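Local coordinates for mRNA export factor GLE1 (Saccharomyces cerevisiae, PDB 6B4E), which works in mRNA export as a nuclear pore component, this chain being the protein's mostly helical C-terminal part, which includes the region that interacts with NUP42, DBP5 and GFD1, at residues 157-160 and 166-169; 178-183 and 232-237; 210-215 and 251-256; 261-266 and 275-280. All coordinates share one frame; numbering follows the deposited sequence.

Contact 1: 157-160 and 166-169; sequences GWKR and WEDN
The guanidinium of R160 lies flat on one face of the W166 indole, the planes 5° and the centres 3.8 Å apart, a stack that is also cation-pi. R160 CD makes a CH-pi contact with the same face. At the indole's edge, K159 O lies 3.3 Å from W166 CE3; W158 CB is 3.7 Å from W166 CE3 as well. The W158 ring presents its own rim to acceptors: CZ3 is 3.4 Å from E167 O, and CH2 is 3.3 Å from N169 OD1. Y172 stacks on W158, and R153 makes cation-pi contacts with both indoles. A bend (chi2 -56°) brings the R160 guanidinium back over W166, although the arginine is poorly ordered; E150 salt-bridges its NH2. With alanine in place of W166, R160 would probably lose its flat support and its guanidinium be freer to turn. One backbone bond, E167 N to K159 O at 3.0 Å, and one from backbone to side chain, K159 N to E167 OE2 at 3.0 Å and 37° above the carboxylate plane, join the two arms of this loop. Helix-end motifs bound it: G157 is the C-prime residue of a Schellman motif, and D168 N-caps helix 169-188. E167 OE2 also pairs with R175 and OE1 with S171, so this buried carboxylate meets an N-H, a hydroxyl and a cation, likely to stabilise its charge.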
loop_
_atom_site.group_PDB
_atom_site.type_symbol
_atom_site.label_atom_id
_atom_site.label_comp_id
_atom_site.label_asym_id
_atom_site.label_seq_id
_atom_site.Cartn_x
_atom_site.Cartn_y
_atom_site.Cartn_z
ATOM N N GLY A 157 -7.998 -7.173 -8.819
ATOM C CA GLY A 157 -8.774 -6.098 -8.222
ATOM C C GLY A 157 -9.645 -5.290 -9.167
ATOM O O GLY A 157 -10.122 -4.213 -8.776
ATOM N N TRP A 158 -9.878 -5.773 -10.384
ATOM C CA TRP A 158 -10.735 -5.070 -11.324
ATOM C C TRP A 158 -12.199 -5.181 -10.920
ATOM O O TRP A 158 -12.651 -6.218 -10.422
ATOM C CB TRP A 158 -10.559 -5.641 -12.723
ATOM C CG TRP A 158 -9.254 -5.331 -13.360
ATOM C CD1 TRP A 158 -8.073 -5.988 -13.188
ATOM C CD2 TRP A 158 -8.999 -4.278 -14.290
ATOM N NE1 TRP A 158 -7.090 -5.398 -13.953
ATOM C CE2 TRP A 158 -7.644 -4.351 -14.646
ATOM C CE3 TRP A 158 -9.793 -3.275 -14.857
ATOM C CZ2 TRP A 158 -7.063 -3.460 -15.527
ATOM C CZ3 TRP A 158 -9.215 -2.399 -15.737
ATOM C CH2 TRP A 158 -7.861 -2.498 -16.067
ATOM N N LYS A 159 -12.947 -4.114 -11.168
ATOM C CA LYS A 159 -14.386 -4.089 -10.945
ATOM C C LYS A 159 -15.127 -4.166 -12.271
ATOM O O LYS A 159 -14.554 -3.997 -13.354
ATOM C CB LYS A 159 -14.799 -2.828 -10.177
ATOM C CG LYS A 159 -14.104 -2.709 -8.834
ATOM C CD LYS A 159 -14.889 -1.911 -7.798
ATOM C CE LYS A 159 -14.907 -0.431 -8.116
ATOM N NZ LYS A 159 -15.176 0.402 -6.912
ATOM N N ARG A 160 -16.426 -4.433 -12.167
ATOM C CA ARG A 160 -17.311 -4.458 -13.319
ATOM C C ARG A 160 -17.960 -3.096 -13.528
ATOM O O ARG A 160 -18.504 -2.504 -12.590
ATOM C CB ARG A 160 -18.382 -5.537 -13.134
ATOM C CG ARG A 160 -17.828 -6.951 -13.374
ATOM C CD ARG A 160 -17.177 -7.097 -14.765
ATOM N NE ARG A 160 -16.997 -8.494 -15.168
ATOM C CZ ARG A 160 -16.767 -8.897 -16.416
ATOM N NH1 ARG A 160 -16.688 -8.019 -17.407
ATOM N NH2 ARG A 160 -16.618 -10.188 -16.679
ATOM N N TRP A 166 -15.582 -4.522 -18.166
ATOM C CA TRP A 166 -14.680 -4.132 -17.093
ATOM C C TRP A 166 -14.678 -2.620 -16.910
ATOM O O TRP A 166 -15.013 -1.858 -17.825
ATOM C CB TRP A 166 -13.265 -4.629 -17.389
ATOM C CG TRP A 166 -13.181 -6.111 -17.389
ATOM C CD1 TRP A 166 -13.066 -6.929 -18.473
ATOM C CD2 TRP A 166 -13.240 -6.963 -16.245
ATOM N NE1 TRP A 166 -13.040 -8.242 -18.072
ATOM C CE2 TRP A 166 -13.146 -8.289 -16.706
ATOM C CE3 TRP A 166 -13.360 -6.732 -14.870
ATOM C CZ2 TRP A 166 -13.163 -9.378 -15.842
ATOM C CZ3 TRP A 166 -13.379 -7.809 -14.021
ATOM C CH2 TRP A 166 -13.281 -9.116 -14.506
ATOM N N GLU A 167 -14.320 -2.192 -15.698
ATOM C CA GLU A 167 -14.174 -0.770 -15.428
ATOM C C GLU A 167 -13.061 -0.218 -16.309
ATOM O O GLU A 167 -12.127 -0.936 -16.689
ATOM C CB GLU A 167 -13.882 -0.528 -13.940
ATOM C CG GLU A 167 -12.415 -0.440 -13.582
ATOM C CD GLU A 167 -12.144 -0.372 -12.075
ATOM O OE1 GLU A 167 -12.257 0.718 -11.469
ATOM O OE2 GLU A 167 -11.778 -1.417 -11.509
ATOM N N ASP A 168 -13.180 1.051 -16.684
ATOM C CA ASP A 168 -12.219 1.560 -17.646
ATOM C C ASP A 168 -10.835 1.617 -17.013
ATOM O O ASP A 168 -10.672 1.590 -15.786
ATOM C CB ASP A 168 -12.639 2.925 -18.197
ATOM C CG ASP A 168 -12.949 3.943 -17.125
ATOM O OD1 ASP A 168 -11.987 4.499 -16.553
ATOM O OD2 ASP A 168 -14.150 4.238 -16.912
ATOM N N ASN A 169 -9.824 1.619 -17.882
ATOM C CA ASN A 169 -8.446 1.517 -17.418
ATOM C C ASN A 169 -8.081 2.672 -16.500
ATOM O O ASN A 169 -7.388 2.478 -15.496
ATOM C CB ASN A 169 -7.500 1.466 -18.615
ATOM C CG ASN A 169 -7.496 0.114 -19.295
ATOM O OD1 ASN A 169 -8.196 -0.796 -18.877
ATOM N ND2 ASN A 169 -6.710 -0.021 -20.350
#

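Contact 2: 178-183 and 232-237; sequences GILSLF and GSWWDA
S181 and S233 sit where the two backbones come closest, with 5.3 Å from CA to CA. Around this point the axes of 178-183 and 232-237 approach to 8.2 Å, and their N-to-C directions differ by 33° (signed crossing angle -33°), so the helices run roughly parallel. Small groups allow the approach: S181 OG touches S233 CB at 3.4 Å, and A237 CB rests 3.8 Å from S181 O. No direct hydrogen bond crosses the gap, but water does. One water donates both to S181 OG (2.7 Å) and to S233 O (2.8 Å); a second bonds S233 OG and reaches S181 OG only weakly. S181 OG is also hydrogen-bonded to G177 O in its own helix. Beside this polar strip lies an apolar one, where L180 CD2 meets W234 CB at 3.7 Å and stands at the edge of the indole, near its plane. With CG anti to its backbone N (chi1 173°), W234 turns its ring so that NE1 donates to S208 OG on helix 206-216. Close, near-parallel packing of helices 169-188 and 225-264 through serine and alanine, filled out by leucine and tryptophan, belongs to the buried interior of an all-helical domain without strands.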
loop_
_atom_site.group_PDB
_atom_site.type_symbol
_atom_site.label_atom_id
_atom_site.label_comp_id
_atom_site.label_asym_id
_atom_site.label_seq_id
_atom_site.Cartn_x
_atom_site.Cartn_y
_atom_site.Cartn_z
ATOM N N GLY A 178 -3.911 5.439 -5.867
ATOM C CA GLY A 178 -4.285 6.064 -4.611
ATOM C C GLY A 178 -4.073 5.134 -3.432
ATOM O O GLY A 178 -3.531 5.536 -2.396
ATOM N N ILE A 179 -4.481 3.867 -3.574
ATOM C CA ILE A 179 -4.271 2.910 -2.485
ATOM C C ILE A 179 -2.788 2.730 -2.213
ATOM O O ILE A 179 -2.332 2.774 -1.061
ATOM C CB ILE A 179 -4.929 1.558 -2.808
ATOM C CG1 ILE A 179 -6.422 1.719 -2.978
ATOM C CG2 ILE A 179 -4.639 0.571 -1.667
ATOM C CD1 ILE A 179 -7.098 0.467 -3.520
ATOM N N LEU A 180 -2.007 2.510 -3.261
ATOM C CA LEU A 180 -0.592 2.282 -3.025
ATOM C C LEU A 180 0.095 3.518 -2.455
ATOM O O LEU A 180 0.991 3.377 -1.617
ATOM C CB LEU A 180 0.096 1.814 -4.300
ATOM C CG LEU A 180 1.238 0.909 -3.870
ATOM C CD1 LEU A 180 1.197 -0.421 -4.541
ATOM C CD2 LEU A 180 2.506 1.616 -4.145
ATOM N N SER A 181 -0.332 4.720 -2.872
ATOM C CA SER A 181 0.137 5.980 -2.292
ATOM C C SER A 181 0.032 5.966 -0.780
ATOM O O SER A 181 0.951 6.380 -0.065
ATOM C CB SER A 181 -0.709 7.149 -2.799
ATOM O OG SER A 181 -0.282 7.621 -4.046
ATOM N N LEU A 182 -1.124 5.554 -0.281
ATOM C CA LEU A 182 -1.323 5.511 1.155
ATOM C C LEU A 182 -0.380 4.509 1.810
ATOM O O LEU A 182 0.245 4.810 2.833
ATOM C CB LEU A 182 -2.772 5.159 1.462
ATOM C CG LEU A 182 -3.055 4.962 2.953
ATOM C CD1 LEU A 182 -2.881 6.271 3.715
ATOM C CD2 LEU A 182 -4.449 4.364 3.204
ATOM N N PHE A 183 -0.269 3.308 1.244
ATOM C CA PHE A 183 0.608 2.303 1.838
ATOM C C PHE A 183 2.058 2.763 1.786
ATOM O O PHE A 183 2.804 2.611 2.758
ATOM C CB PHE A 183 0.438 0.969 1.117
ATOM C CG PHE A 183 1.234 -0.164 1.724
ATOM C CD1 PHE A 183 0.872 -0.698 2.939
ATOM C CD2 PHE A 183 2.328 -0.693 1.056
ATOM C CE1 PHE A 183 1.598 -1.745 3.493
ATOM C CE2 PHE A 183 3.051 -1.735 1.597
ATOM C CZ PHE A 183 2.686 -2.260 2.819
ATOM N N GLY A 232 4.893 5.050 -9.790
ATOM C CA GLY A 232 4.969 6.504 -9.773
ATOM C C GLY A 232 4.257 7.100 -8.576
ATOM O O GLY A 232 4.746 8.051 -7.962
ATOM N N SER A 233 3.085 6.549 -8.222
ATOM C CA SER A 233 2.432 6.975 -6.994
ATOM C C SER A 233 3.319 6.702 -5.789
ATOM O O SER A 233 3.405 7.528 -4.865
ATOM C CB SER A 233 1.102 6.242 -6.831
ATOM O OG SER A 233 0.243 6.594 -7.893
ATOM N N TRP A 234 3.930 5.508 -5.752
ATOM C CA TRP A 234 4.876 5.165 -4.697
ATOM C C TRP A 234 6.011 6.178 -4.634
ATOM O O TRP A 234 6.367 6.669 -3.555
ATOM C CB TRP A 234 5.435 3.759 -4.930
ATOM C CG TRP A 234 6.526 3.447 -3.957
ATOM C CD1 TRP A 234 6.388 2.879 -2.724
ATOM C CD2 TRP A 234 7.920 3.740 -4.110
ATOM N NE1 TRP A 234 7.606 2.800 -2.104
ATOM C CE2 TRP A 234 8.562 3.321 -2.927
ATOM C CE3 TRP A 234 8.684 4.314 -5.128
ATOM C CZ2 TRP A 234 9.930 3.444 -2.743
ATOM C CZ3 TRP A 234 10.052 4.441 -4.938
ATOM C CH2 TRP A 234 10.644 4.025 -3.759
ATOM N N TRP A 235 6.594 6.495 -5.791
ATOM C CA TRP A 235 7.741 7.400 -5.867
ATOM C C TRP A 235 7.423 8.767 -5.274
ATOM O O TRP A 235 8.173 9.281 -4.436
ATOM C CB TRP A 235 8.159 7.531 -7.327
ATOM C CG TRP A 235 9.454 8.244 -7.650
ATOM C CD1 TRP A 235 9.775 9.548 -7.410
ATOM C CD2 TRP A 235 10.562 7.678 -8.343
ATOM N NE1 TRP A 235 11.032 9.830 -7.915
ATOM C CE2 TRP A 235 11.535 8.685 -8.486
ATOM C CE3 TRP A 235 10.830 6.402 -8.847
ATOM C CZ2 TRP A 235 12.746 8.464 -9.138
ATOM C CZ3 TRP A 235 12.041 6.181 -9.480
ATOM C CH2 TRP A 235 12.984 7.204 -9.620
ATOM N N ASP A 236 6.308 9.365 -5.700
ATOM C CA ASP A 236 5.909 10.673 -5.190
ATOM C C ASP A 236 5.707 10.650 -3.683
ATOM O O ASP A 236 5.900 11.675 -3.018
ATOM C CB ASP A 236 4.618 11.148 -5.874
ATOM C CG ASP A 236 4.844 11.689 -7.277
ATOM O OD1 ASP A 236 3.942 11.507 -8.115
ATOM O OD2 ASP A 236 5.881 12.321 -7.533
ATOM N N ALA A 237 5.290 9.505 -3.131
ATOM C CA ALA A 237 5.031 9.360 -1.707
ATOM C C ALA A 237 6.258 9.008 -0.866
ATOM O O ALA A 237 6.270 9.322 0.332
ATOM C CB ALA A 237 3.989 8.258 -1.468
HETATM O O HOH W 1 1.447 9.554 -4.807
HETATM O O HOH W 2 -1.023 8.993 -7.092
#

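Contact 3: 210-215 and 251-256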
loop_
_atom_site.group_PDB
_atom_site.type_symbol
_atom_site.label_atom_id
_atom_site.label_comp_id
_atom_site.label_asym_id
_atom_site.label_seq_id
_atom_site.Cartn_x
_atom_site.Cartn_y
_atom_site.Cartn_z
ATOM N N HIS A 210 10.233 -4.608 -0.942
ATOM C CA HIS A 210 9.611 -5.804 -1.516
ATOM C C HIS A 210 8.823 -5.469 -2.774
ATOM O O HIS A 210 8.855 -6.219 -3.757
ATOM C CB HIS A 210 8.651 -6.476 -0.530
ATOM C CG HIS A 210 9.300 -7.042 0.693
ATOM N ND1 HIS A 210 10.605 -7.484 0.715
ATOM C CD2 HIS A 210 8.809 -7.255 1.936
ATOM C CE1 HIS A 210 10.900 -7.920 1.929
ATOM N NE2 HIS A 210 9.823 -7.804 2.687
ATOM N N ILE A 211 8.071 -4.370 -2.743
ATOM C CA ILE A 211 7.236 -4.008 -3.886
ATOM C C ILE A 211 8.087 -3.794 -5.121
ATOM O O ILE A 211 7.796 -4.339 -6.193
ATOM C CB ILE A 211 6.410 -2.748 -3.575
ATOM C CG1 ILE A 211 5.384 -3.053 -2.490
ATOM C CG2 ILE A 211 5.706 -2.241 -4.851
ATOM C CD1 ILE A 211 4.699 -1.822 -1.921
ATOM N N LEU A 212 9.131 -2.965 -4.999
ATOM C CA LEU A 212 9.948 -2.633 -6.157
ATOM C C LEU A 212 10.697 -3.858 -6.657
ATOM O O LEU A 212 10.769 -4.094 -7.867
ATOM C CB LEU A 212 10.919 -1.498 -5.805
ATOM C CG LEU A 212 10.368 -0.069 -5.996
ATOM C CD1 LEU A 212 9.150 0.196 -5.123
ATOM C CD2 LEU A 212 11.444 0.980 -5.736
ATOM N N ALA A 213 11.280 -4.634 -5.738
ATOM C CA ALA A 213 12.030 -5.818 -6.132
ATOM C C ALA A 213 11.140 -6.826 -6.836
ATOM O O ALA A 213 11.539 -7.418 -7.840
ATOM C CB ALA A 213 12.683 -6.465 -4.908
ATOM N N ARG A 214 9.949 -7.069 -6.292
ATOM C CA ARG A 214 9.086 -8.114 -6.835
ATOM C C ARG A 214 8.544 -7.737 -8.204
ATOM O O ARG A 214 8.397 -8.603 -9.078
ATOM C CB ARG A 214 7.945 -8.392 -5.862
ATOM C CG ARG A 214 8.460 -9.110 -4.614
ATOM C CD ARG A 214 7.448 -9.148 -3.495
ATOM N NE ARG A 214 8.061 -9.767 -2.329
ATOM C CZ ARG A 214 7.501 -9.883 -1.135
ATOM N NH1 ARG A 214 6.264 -9.467 -0.917
ATOM N NH2 ARG A 214 8.200 -10.423 -0.146
ATOM N N ILE A 215 8.198 -6.464 -8.397
ATOM C CA ILE A 215 7.776 -6.019 -9.718
ATOM C C ILE A 215 8.932 -6.137 -10.703
ATOM O O ILE A 215 8.756 -6.611 -11.828
ATOM C CB ILE A 215 7.211 -4.586 -9.647
ATOM C CG1 ILE A 215 5.889 -4.590 -8.862
ATOM C CG2 ILE A 215 6.978 -4.045 -11.048
ATOM C CD1 ILE A 215 5.285 -3.203 -8.626
ATOM N N SER A 251 19.279 3.441 -4.755
ATOM C CA SER A 251 19.531 4.111 -6.032
ATOM C C SER A 251 19.583 3.116 -7.178
ATOM O O SER A 251 19.049 3.380 -8.256
ATOM C CB SER A 251 20.837 4.901 -5.979
ATOM O OG SER A 251 20.778 5.952 -5.025
ATOM N N LYS A 252 20.250 1.980 -6.980
ATOM C CA LYS A 252 20.265 0.956 -8.021
ATOM C C LYS A 252 18.850 0.504 -8.362
ATOM O O LYS A 252 18.536 0.239 -9.528
ATOM C CB LYS A 252 21.099 -0.243 -7.576
ATOM C CG LYS A 252 22.585 0.075 -7.466
ATOM C CD LYS A 252 23.318 -0.866 -6.521
ATOM C CE LYS A 252 23.201 -2.309 -6.939
ATOM N NZ LYS A 252 23.980 -3.209 -6.018
ATOM N N LEU A 253 17.979 0.403 -7.357
ATOM C CA LEU A 253 16.640 -0.107 -7.621
ATOM C C LEU A 253 15.776 0.958 -8.285
ATOM O O LEU A 253 14.938 0.633 -9.137
ATOM C CB LEU A 253 16.028 -0.619 -6.309
ATOM C CG LEU A 253 14.726 -1.416 -6.380
ATOM C CD1 LEU A 253 14.727 -2.415 -7.518
ATOM C CD2 LEU A 253 14.508 -2.119 -5.067
ATOM N N LEU A 254 15.974 2.234 -7.933
ATOM C CA LEU A 254 15.259 3.306 -8.628
ATOM C C LEU A 254 15.683 3.392 -10.084
ATOM O O LEU A 254 14.846 3.630 -10.970
ATOM C CB LEU A 254 15.487 4.654 -7.944
ATOM C CG LEU A 254 14.932 4.819 -6.524
ATOM C CD1 LEU A 254 15.013 6.305 -6.160
ATOM C CD2 LEU A 254 13.520 4.325 -6.397
ATOM N N ILE A 255 16.978 3.221 -10.357
ATOM C CA ILE A 255 17.437 3.175 -11.742
ATOM C C ILE A 255 16.804 1.993 -12.466
ATOM O O ILE A 255 16.434 2.090 -13.641
ATOM C CB ILE A 255 18.974 3.121 -11.788
ATOM C CG1 ILE A 255 19.547 4.435 -11.234
ATOM C CG2 ILE A 255 19.480 2.836 -13.210
ATOM C CD1 ILE A 255 21.010 4.404 -10.952
ATOM N N LEU A 256 16.684 0.853 -11.789
ATOM C CA LEU A 256 16.136 -0.325 -12.445
ATOM C C LEU A 256 14.685 -0.090 -12.846
ATOM O O LEU A 256 14.296 -0.401 -13.975
ATOM C CB LEU A 256 16.272 -1.551 -11.547
ATOM C CG LEU A 256 15.963 -2.884 -12.237
ATOM C CD1 LEU A 256 16.991 -3.214 -13.340
ATOM C CD2 LEU A 256 15.946 -3.972 -11.223
#
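L212 and L253 form the tight part of this contact: L253 CD2 presses on L212 CB at 3.7 Å, and L253 CG lies 3.9 Å from the same carbon. With chi1 at -170°, L253 directs CG across to the other helix, and CD2 also comes within 4.1 Å of A213 N. L254 starts off pointing away from helix 206-216, yet its end swings back, so that its CD2 meets L212 CD2 at 4.0 Å. W234 packs on both L212 and L254. Over the whole contact the axes stay 10.4 Å apart and cross at 47°, and only 162 Å² is buried. Beyond the leucines the fit is loose: L256, whose CB points toward 210-215, makes no contact with it and packs on C216 instead, while I255 is exposed. The chain of another protein reaches part of the outer side: an acidic residue of that chain salt-bridges R214, its backbone bonds H210 and K252, and its apolar side chains touch A213 and L256. Chemically, then, the two helices adhere chiefly by apolar contacts of leucine, with A213 alongside, while several of the polar groups beside that seam (H210, R214, K252) bind the other protein.

Contact 4: 261-266 and 275-280; sequences LTSRMA and RLRILL
Where helix 225-264 ends and helix 271-284 follows after a short link, T262 and S263 at the helix's last turn meet R277, while T262 also touches L276. The nearest backbone pair is T262 with R277, 6.9 Å from CA to CA, so the contact is made by side chains. R277 leaves its helix extended (chi1 173°), then bends at chi3 (-65°) and brings NH1 to the two hydroxyls. NH1 stands 3.0 Å from T262 OG1 and 3.0 Å from S263 OG; S263 OG lies at the edge of the guanidinium near its plane, T262 OG1 obliquely to it. Two successive helices thus pack on each other across their link, at the rim of the all-helical domain: M265 is the first residue to leave helical angles, and its N bonds weakly to L261 O and T262 O, 3.3 Å each. E259, one turn back, ties the group together, its OE2 salt-bridged to R277 NH2 and its OE1 hydrogen-bonded to S263 OG. A leucine in place of R277 would probably leave E259 without its charged mate and the T262 and S263 hydroxyls without a cation beside them. T262 OG1 (chi1 59°) is turned back on its own helix, bonding to G258 O and E259 O. Its methyl CG2 instead lies 4.1 Å from L276 CD2, and the side chain also packs on F228.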
loop_
_atom_site.group_PDB
_atom_site.type_symbol
_atom_site.label_atom_id
_atom_site.label_comp_id
_atom_site.label_asym_id
_atom_site.label_seq_id
_atom_site.Cartn_x
_atom_site.Cartn_y
_atom_site.Cartn_z
ATOM N N LEU A 261 13.190 -0.856 -16.536
ATOM C CA LEU A 261 11.840 -1.387 -16.697
ATOM C C LEU A 261 11.048 -0.580 -17.725
ATOM O O LEU A 261 10.368 -1.153 -18.585
ATOM C CB LEU A 261 11.142 -1.411 -15.339
ATOM C CG LEU A 261 9.779 -2.099 -15.284
ATOM C CD1 LEU A 261 9.873 -3.566 -15.677
ATOM C CD2 LEU A 261 9.206 -1.960 -13.893
ATOM N N THR A 262 11.137 0.749 -17.673
ATOM C CA THR A 262 10.439 1.567 -18.665
ATOM C C THR A 262 11.000 1.331 -20.068
ATOM O O THR A 262 10.242 1.289 -21.046
ATOM C CB THR A 262 10.534 3.052 -18.302
ATOM O OG1 THR A 262 11.908 3.441 -18.234
ATOM C CG2 THR A 262 9.895 3.332 -16.979
ATOM N N SER A 263 12.328 1.198 -20.190
ATOM C CA SER A 263 12.932 0.959 -21.503
ATOM C C SER A 263 12.439 -0.348 -22.102
ATOM O O SER A 263 12.142 -0.424 -23.303
ATOM C CB SER A 263 14.464 0.933 -21.403
ATOM O OG SER A 263 15.027 2.228 -21.369
ATOM N N ARG A 264 12.370 -1.400 -21.286
ATOM C CA ARG A 264 12.005 -2.712 -21.798
ATOM C C ARG A 264 10.564 -2.764 -22.282
ATOM O O ARG A 264 10.241 -3.613 -23.118
ATOM C CB ARG A 264 12.237 -3.769 -20.718
ATOM C CG ARG A 264 13.704 -3.951 -20.352
ATOM C CD ARG A 264 14.466 -4.667 -21.440
ATOM N NE ARG A 264 13.965 -6.020 -21.650
ATOM C CZ ARG A 264 14.373 -7.087 -20.970
ATOM N NH1 ARG A 264 13.859 -8.276 -21.242
ATOM N NH2 ARG A 264 15.291 -6.968 -20.021
ATOM N N MET A 265 9.695 -1.884 -21.769
ATOM C CA MET A 265 8.287 -1.835 -22.149
ATOM C C MET A 265 7.971 -0.650 -23.052
ATOM O O MET A 265 6.801 -0.300 -23.204
ATOM C CB MET A 265 7.396 -1.769 -20.906
ATOM C CG MET A 265 7.681 -2.817 -19.830
ATOM S SD MET A 265 7.576 -4.530 -20.425
ATOM C CE MET A 265 5.866 -4.626 -20.865
ATOM N N ALA A 266 8.995 -0.013 -23.639
ATOM C CA ALA A 266 8.804 1.290 -24.277
ATOM C C ALA A 266 7.809 1.237 -25.424
ATOM O O ALA A 266 7.096 2.215 -25.664
ATOM C CB ALA A 266 10.143 1.825 -24.784
ATOM N N ARG A 275 5.522 8.687 -17.199
ATOM C CA ARG A 275 5.606 9.501 -15.991
ATOM C C ARG A 275 6.716 9.015 -15.066
ATOM O O ARG A 275 7.405 9.827 -14.432
ATOM C CB ARG A 275 4.279 9.518 -15.243
ATOM C CG ARG A 275 4.261 10.665 -14.234
ATOM C CD ARG A 275 2.902 10.865 -13.632
ATOM N NE ARG A 275 2.742 10.067 -12.424
ATOM C CZ ARG A 275 3.231 10.407 -11.239
ATOM N NH1 ARG A 275 3.028 9.622 -10.195
ATOM N NH2 ARG A 275 3.932 11.528 -11.098
ATOM N N LEU A 276 6.899 7.697 -14.955
ATOM C CA LEU A 276 7.983 7.187 -14.118
ATOM C C LEU A 276 9.332 7.634 -14.663
ATOM O O LEU A 276 10.239 7.978 -13.899
ATOM C CB LEU A 276 7.924 5.661 -14.030
ATOM C CG LEU A 276 8.831 5.014 -12.977
ATOM C CD1 LEU A 276 8.484 5.500 -11.580
ATOM C CD2 LEU A 276 8.739 3.487 -13.027
ATOM N N ARG A 277 9.481 7.652 -15.990
ATOM C CA ARG A 277 10.741 8.123 -16.555
ATOM C C ARG A 277 10.953 9.605 -16.253
ATOM O O ARG A 277 12.083 10.035 -16.013
ATOM C CB ARG A 277 10.777 7.860 -18.061
ATOM C CG ARG A 277 11.998 8.470 -18.745
ATOM C CD ARG A 277 12.205 7.936 -20.149
ATOM N NE ARG A 277 12.526 6.513 -20.161
ATOM C CZ ARG A 277 13.744 6.010 -19.982
ATOM N NH1 ARG A 277 13.927 4.692 -20.018
ATOM N NH2 ARG A 277 14.781 6.811 -19.765
ATOM N N ILE A 278 9.879 10.404 -16.258
ATOM C CA ILE A 278 10.001 11.820 -15.897
ATOM C C ILE A 278 10.472 11.970 -14.450
ATOM O O ILE A 278 11.287 12.858 -14.138
ATOM C CB ILE A 278 8.656 12.536 -16.134
ATOM C CG1 ILE A 278 8.376 12.625 -17.648
ATOM C CG2 ILE A 278 8.634 13.899 -15.462
ATOM C CD1 ILE A 278 9.362 13.456 -18.431
ATOM N N LEU A 279 9.958 11.120 -13.546
ATOM C CA LEU A 279 10.399 11.146 -12.150
ATOM C C LEU A 279 11.866 10.755 -12.035
ATOM O O LEU A 279 12.636 11.386 -11.284
ATOM C CB LEU A 279 9.538 10.217 -11.299
ATOM C CG LEU A 279 8.079 10.645 -11.123
ATOM C CD1 LEU A 279 7.239 9.600 -10.476
ATOM C CD2 LEU A 279 7.960 11.940 -10.301
ATOM N N LEU A 280 12.276 9.712 -12.769
ATOM C CA LEU A 280 13.692 9.357 -12.797
ATOM C C LEU A 280 14.524 10.555 -13.238
ATOM O O LEU A 280 15.556 10.867 -12.634
ATOM C CB LEU A 280 13.928 8.177 -13.744
ATOM C CG LEU A 280 15.402 7.850 -14.072
ATOM C CD1 LEU A 280 15.963 6.895 -13.067
ATOM C CD2 LEU A 280 15.586 7.306 -15.484
#

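Contacts 2, 3 and 4 share helix 225-264 and follow in that order along it, pairing it with helices 169-188, 206-216 and 271-284. Their centres lie about 14 Å (2 and 3), 13 Å (3 and 4) and 16 Å (2 and 4) apart. Neighbours touch: W234 of contact 2 packs on L212 and L254 of contact 3, and D236 of contact 2 salt-bridges R275 of contact 4. Along the chain contacts 2 and 3 cross, their segments alternating, whereas contact 4 follows both. Contact 1 comes first and stands apart, its centre 20 Å or more from the others, in the loop before helix 169-188. One long helix thus joins the buried core to the surface bound by another protein.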